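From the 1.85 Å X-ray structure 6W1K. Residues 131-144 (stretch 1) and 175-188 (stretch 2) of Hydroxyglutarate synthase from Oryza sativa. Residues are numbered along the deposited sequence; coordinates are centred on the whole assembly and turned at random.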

# COMPACT_ATOMS: atom_id res chain seq x y z
N GLU A 131 -9.02 -16.05 13.62
CA GLU A 131 -10.44 -15.94 13.34
C GLU A 131 -10.88 -16.79 12.15
O GLU A 131 -12.08 -16.90 11.90
CB GLU A 131 -10.82 -14.47 13.11
CG GLU A 131 -10.51 -13.60 14.31
CD GLU A 131 -11.13 -12.21 14.22
OE1 GLU A 131 -11.90 -11.95 13.27
OE2 GLU A 131 -10.84 -11.36 15.09
N LEU A 132 -9.95 -17.42 11.45
CA LEU A 132 -10.31 -18.23 10.30
C LEU A 132 -10.68 -19.64 10.74
O LEU A 132 -10.54 -20.01 11.90
CB LEU A 132 -9.16 -18.30 9.30
CG LEU A 132 -8.57 -16.98 8.84
CD1 LEU A 132 -7.20 -17.23 8.21
CD2 LEU A 132 -9.53 -16.32 7.86
N SER A 133 -11.13 -20.45 9.77
CA SER A 133 -11.43 -21.86 10.03
C SER A 133 -10.18 -22.59 10.52
O SER A 133 -9.05 -22.23 10.16
CB SER A 133 -11.93 -22.54 8.74
OG SER A 133 -10.85 -22.67 7.81
N PRO A 134 -10.36 -23.65 11.30
CA PRO A 134 -9.19 -24.45 11.71
C PRO A 134 -8.35 -24.94 10.55
O PRO A 134 -7.11 -24.95 10.64
CB PRO A 134 -9.83 -25.62 12.48
CG PRO A 134 -11.13 -25.06 12.99
CD PRO A 134 -11.61 -24.11 11.92
N GLN A 135 -8.97 -25.35 9.45
CA GLN A 135 -8.20 -25.84 8.31
C GLN A 135 -7.24 -24.78 7.77
O GLN A 135 -6.06 -25.07 7.53
CB GLN A 135 -9.15 -26.33 7.21
CG GLN A 135 -8.44 -26.89 5.99
CD GLN A 135 -9.37 -27.22 4.84
OE1 GLN A 135 -10.48 -26.67 4.72
NE2 GLN A 135 -8.92 -28.11 3.97
N SER A 136 -7.73 -23.55 7.56
CA SER A 136 -6.84 -22.48 7.07
C SER A 136 -5.81 -22.09 8.13
O SER A 136 -4.68 -21.74 7.80
CB SER A 136 -7.63 -21.24 6.65
OG SER A 136 -8.47 -21.55 5.55
N GLN A 137 -6.21 -22.06 9.40
CA GLN A 137 -5.21 -21.80 10.43
C GLN A 137 -4.07 -22.80 10.34
O GLN A 137 -2.90 -22.43 10.53
CB GLN A 137 -5.84 -21.85 11.83
CG GLN A 137 -6.83 -20.76 12.07
CD GLN A 137 -7.21 -20.64 13.53
OE1 GLN A 137 -6.36 -20.67 14.42
NE2 GLN A 137 -8.50 -20.50 13.78
N ASP A 138 -4.38 -24.07 10.05
CA ASP A 138 -3.33 -25.08 10.03
C ASP A 138 -2.45 -24.93 8.80
O ASP A 138 -1.25 -25.21 8.85
CB ASP A 138 -3.91 -26.49 10.06
CG ASP A 138 -4.50 -26.86 11.41
OD1 ASP A 138 -4.29 -26.12 12.39
OD2 ASP A 138 -5.18 -27.91 11.48
N ILE A 139 -3.03 -24.52 7.67
CA ILE A 139 -2.25 -24.31 6.47
C ILE A 139 -1.28 -23.14 6.68
O ILE A 139 -0.08 -23.24 6.40
CB ILE A 139 -3.17 -24.06 5.26
CG1 ILE A 139 -3.86 -25.33 4.79
CG2 ILE A 139 -2.37 -23.40 4.12
CD1 ILE A 139 -5.05 -25.05 3.90
N ILE A 140 -1.79 -22.04 7.23
CA ILE A 140 -0.93 -20.89 7.46
C ILE A 140 0.16 -21.24 8.46
O ILE A 140 1.33 -20.88 8.29
CB ILE A 140 -1.77 -19.69 7.92
CG1 ILE A 140 -2.59 -19.19 6.74
CG2 ILE A 140 -0.88 -18.57 8.48
CD1 ILE A 140 -3.79 -18.31 7.14
N GLN A 141 -0.21 -21.95 9.53
CA GLN A 141 0.77 -22.36 10.53
C GLN A 141 1.87 -23.21 9.92
O GLN A 141 3.03 -23.12 10.34
CB GLN A 141 0.09 -23.12 11.66
CG GLN A 141 0.91 -23.23 12.90
CD GLN A 141 1.19 -21.88 13.56
OE1 GLN A 141 0.33 -20.98 13.60
NE2 GLN A 141 2.41 -21.73 14.07
N LYS A 142 1.52 -24.08 8.96
CA LYS A 142 2.53 -24.91 8.32
C LYS A 142 3.59 -24.04 7.64
O LYS A 142 4.80 -24.29 7.75
CB LYS A 142 1.89 -25.86 7.29
CG LYS A 142 2.91 -26.62 6.42
CD LYS A 142 2.25 -27.63 5.48
CE LYS A 142 1.45 -26.93 4.38
NZ LYS A 142 1.05 -27.88 3.27
N TYR A 143 3.14 -23.05 6.87
CA TYR A 143 4.11 -22.20 6.18
C TYR A 143 4.89 -21.35 7.16
O TYR A 143 6.12 -21.21 7.02
CB TYR A 143 3.40 -21.36 5.14
CG TYR A 143 2.97 -22.21 4.00
CD1 TYR A 143 3.89 -22.64 3.05
CD2 TYR A 143 1.69 -22.66 3.89
CE1 TYR A 143 3.52 -23.45 2.01
CE2 TYR A 143 1.32 -23.43 2.85
CZ TYR A 143 2.23 -23.84 1.91
OH TYR A 143 1.89 -24.67 0.86
N ILE A 144 4.23 -20.81 8.18
CA ILE A 144 4.93 -20.03 9.19
C ILE A 144 6.05 -20.87 9.83
O ILE A 144 7.15 -20.39 10.07
CB ILE A 144 3.95 -19.50 10.26
CG1 ILE A 144 3.02 -18.40 9.73
CG2 ILE A 144 4.71 -18.99 11.48
CD1 ILE A 144 3.67 -17.33 9.03
N VAL A 175 -7.37 -23.71 -1.08
CA VAL A 175 -8.17 -23.70 0.15
C VAL A 175 -8.24 -22.29 0.74
O VAL A 175 -9.31 -21.83 1.16
CB VAL A 175 -7.58 -24.70 1.16
CG1 VAL A 175 -8.22 -24.53 2.52
CG2 VAL A 175 -7.77 -26.14 0.67
N LEU A 176 -7.11 -21.60 0.79
CA LEU A 176 -7.13 -20.23 1.34
C LEU A 176 -7.94 -19.30 0.45
O LEU A 176 -8.72 -18.48 0.95
CB LEU A 176 -5.71 -19.72 1.49
CG LEU A 176 -4.87 -20.34 2.61
CD1 LEU A 176 -3.50 -19.62 2.61
CD2 LEU A 176 -5.56 -20.26 3.97
N SER A 177 -7.77 -19.41 -0.87
CA SER A 177 -8.51 -18.55 -1.78
C SER A 177 -10.00 -18.61 -1.53
O SER A 177 -10.71 -17.63 -1.77
CB SER A 177 -8.24 -18.91 -3.23
OG SER A 177 -6.94 -18.55 -3.61
N ARG A 178 -10.50 -19.77 -1.11
CA ARG A 178 -11.94 -19.94 -0.93
C ARG A 178 -12.44 -19.30 0.36
O ARG A 178 -13.61 -18.89 0.44
CB ARG A 178 -12.29 -21.43 -0.95
CG ARG A 178 -12.26 -22.07 -2.35
CD ARG A 178 -12.38 -23.59 -2.26
NE ARG A 178 -11.96 -24.24 -3.51
CZ ARG A 178 -11.13 -25.27 -3.58
NH1 ARG A 178 -10.60 -25.80 -2.48
NH2 ARG A 178 -10.83 -25.79 -4.76
N GLU A 179 -11.59 -19.19 1.37
CA GLU A 179 -11.99 -18.60 2.64
C GLU A 179 -11.53 -17.15 2.80
O GLU A 179 -12.26 -16.34 3.39
CB GLU A 179 -11.43 -19.42 3.80
CG GLU A 179 -11.80 -18.84 5.18
CD GLU A 179 -11.44 -19.76 6.33
OE1 GLU A 179 -10.76 -20.78 6.08
OE2 GLU A 179 -11.86 -19.48 7.48
N SER A 180 -10.33 -16.82 2.33
CA SER A 180 -9.79 -15.48 2.48
C SER A 180 -8.88 -15.18 1.30
O SER A 180 -7.75 -15.69 1.23
CB SER A 180 -9.00 -15.34 3.79
OG SER A 180 -8.26 -14.12 3.75
N GLU A 181 -9.35 -14.33 0.39
CA GLU A 181 -8.50 -13.91 -0.72
C GLU A 181 -7.28 -13.15 -0.26
O GLU A 181 -6.22 -13.20 -0.90
CB GLU A 181 -9.32 -13.06 -1.69
CG GLU A 181 -10.51 -13.89 -2.27
CD GLU A 181 -11.05 -13.31 -3.55
OE1 GLU A 181 -10.33 -13.42 -4.57
OE2 GLU A 181 -12.16 -12.74 -3.55
N TYR A 182 -7.41 -12.41 0.84
CA TYR A 182 -6.26 -11.76 1.43
C TYR A 182 -5.21 -12.78 1.82
O TYR A 182 -4.02 -12.61 1.55
CB TYR A 182 -6.73 -10.95 2.64
CG TYR A 182 -5.66 -10.14 3.35
CD1 TYR A 182 -4.70 -10.76 4.13
CD2 TYR A 182 -5.64 -8.75 3.26
CE1 TYR A 182 -3.73 -10.05 4.78
CE2 TYR A 182 -4.67 -8.01 3.92
CZ TYR A 182 -3.73 -8.67 4.70
OH TYR A 182 -2.77 -7.99 5.38
N ALA A 183 -5.63 -13.86 2.50
CA ALA A 183 -4.67 -14.89 2.91
C ALA A 183 -3.96 -15.47 1.70
O ALA A 183 -2.75 -15.73 1.74
CB ALA A 183 -5.35 -16.01 3.69
N ALA A 184 -4.71 -15.75 0.63
CA ALA A 184 -4.12 -16.32 -0.58
C ALA A 184 -3.11 -15.36 -1.22
O ALA A 184 -2.04 -15.78 -1.67
CB ALA A 184 -5.24 -16.68 -1.57
N TRP A 185 -3.46 -14.07 -1.30
CA TRP A 185 -2.52 -13.06 -1.79
C TRP A 185 -1.21 -13.11 -1.01
O TRP A 185 -0.12 -13.15 -1.59
CB TRP A 185 -3.14 -11.64 -1.70
CG TRP A 185 -2.29 -10.65 -2.44
CD1 TRP A 185 -2.45 -10.26 -3.74
CD2 TRP A 185 -1.14 -9.94 -1.94
NE1 TRP A 185 -1.46 -9.40 -4.09
CE2 TRP A 185 -0.66 -9.16 -3.00
CE3 TRP A 185 -0.49 -9.88 -0.72
CZ2 TRP A 185 0.46 -8.35 -2.89
CZ3 TRP A 185 0.61 -9.05 -0.60
CH2 TRP A 185 1.09 -8.33 -1.69
N THR A 186 -1.30 -13.11 0.32
CA THR A 186 -0.10 -13.03 1.14
C THR A 186 0.72 -14.31 1.07
O THR A 186 1.95 -14.25 1.10
CB THR A 186 -0.52 -12.71 2.57
OG1 THR A 186 -1.36 -11.56 2.53
CG2 THR A 186 0.63 -12.35 3.46
N LEU A 187 0.07 -15.47 0.89
CA LEU A 187 0.82 -16.71 0.78
C LEU A 187 1.80 -16.66 -0.38
O LEU A 187 2.94 -17.12 -0.26
CB LEU A 187 -0.14 -17.90 0.62
CG LEU A 187 0.55 -19.26 0.61
CD1 LEU A 187 1.13 -19.54 1.99
CD2 LEU A 187 -0.44 -20.38 0.20
N VAL A 188 1.39 -16.09 -1.51
CA VAL A 188 2.23 -16.10 -2.69
C VAL A 188 3.01 -14.79 -2.90
O VAL A 188 3.93 -14.76 -3.73
CB VAL A 188 1.42 -16.43 -3.96
CG1 VAL A 188 0.90 -17.88 -3.88
CG2 VAL A 188 0.27 -15.48 -4.16

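The first stretch enters its helix at P134 and runs on through I144. The second is broken: one helix comes in at V175, the chain turns near S180, and a new helix sets off from E181. The axes of helix 134-144 and of the segment 175-179 approach to 10.1 Å with their directions 131° apart, so the two cross obliquely. The backbones come closest where the residue between them is small: the CA atoms of S136 and L176 lie 6.2 Å apart, against 8.1 Å for the CA atoms of I140 and L187.

S136 has little bulk, and L176 uses the room this leaves. The CA-to-CB bond of L176 points sideways, but its end comes nearer, bringing CD2 to 3.5 Å from S136 CB. The same methyl also meets the next turn of the helix, with L176 CD2 4.1 Å from I140 CD1, while L176 CD1 lies 4.2 Å from I139 CG2. The forked leucine thus touches three residues of the opposing helix. V175 adds a blunter bump: its CG1 sits 3.5 Å from I139 CD1 and 3.7 Å from Q135 CD, the amide carbon of a long extended side chain that passes over the valine methyl.

At the start of the first helix the chemistry turns polar. E179, extended with chi1 and chi2 both t, reaches the helix N-terminus, where backbone NH groups and serine hydroxyls offer protons. Its carboxylate is gripped at both oxygens: OE2 accepts from S133 N at 2.6 Å, and OE1 accepts from S133 OG at 2.6 Å and from S136 OG at a very short 2.5 Å. S133 is also the N-cap, its OG accepting from S136 N at 3.3 Å, so one small hydroxyl serves both its own helix and the neighbouring glutamate. The carboxylate lies close against L132 as well, E179 OE2 being 3.5 Å from L132 CB.

The second helix has a serine cap of its own: S180 OG accepts from A183 N at 2.9 Å. Beside this turn, L132 CD2 comes within 4.2 Å of S180 CB. A183, with only a methyl to present, meets the tip of I140, with I140 CD1 4.4 Å from A183 CB.

Farther along, Y143 offers a flat surface. L187 CD1 sits over one face of its ring, 3.9 Å from the centroid and 20° off the normal, a CH-pi contact in which a methyl rests on the aromatic cloud. The Y143 hydroxyl is hydrogen-bonded elsewhere in the structure.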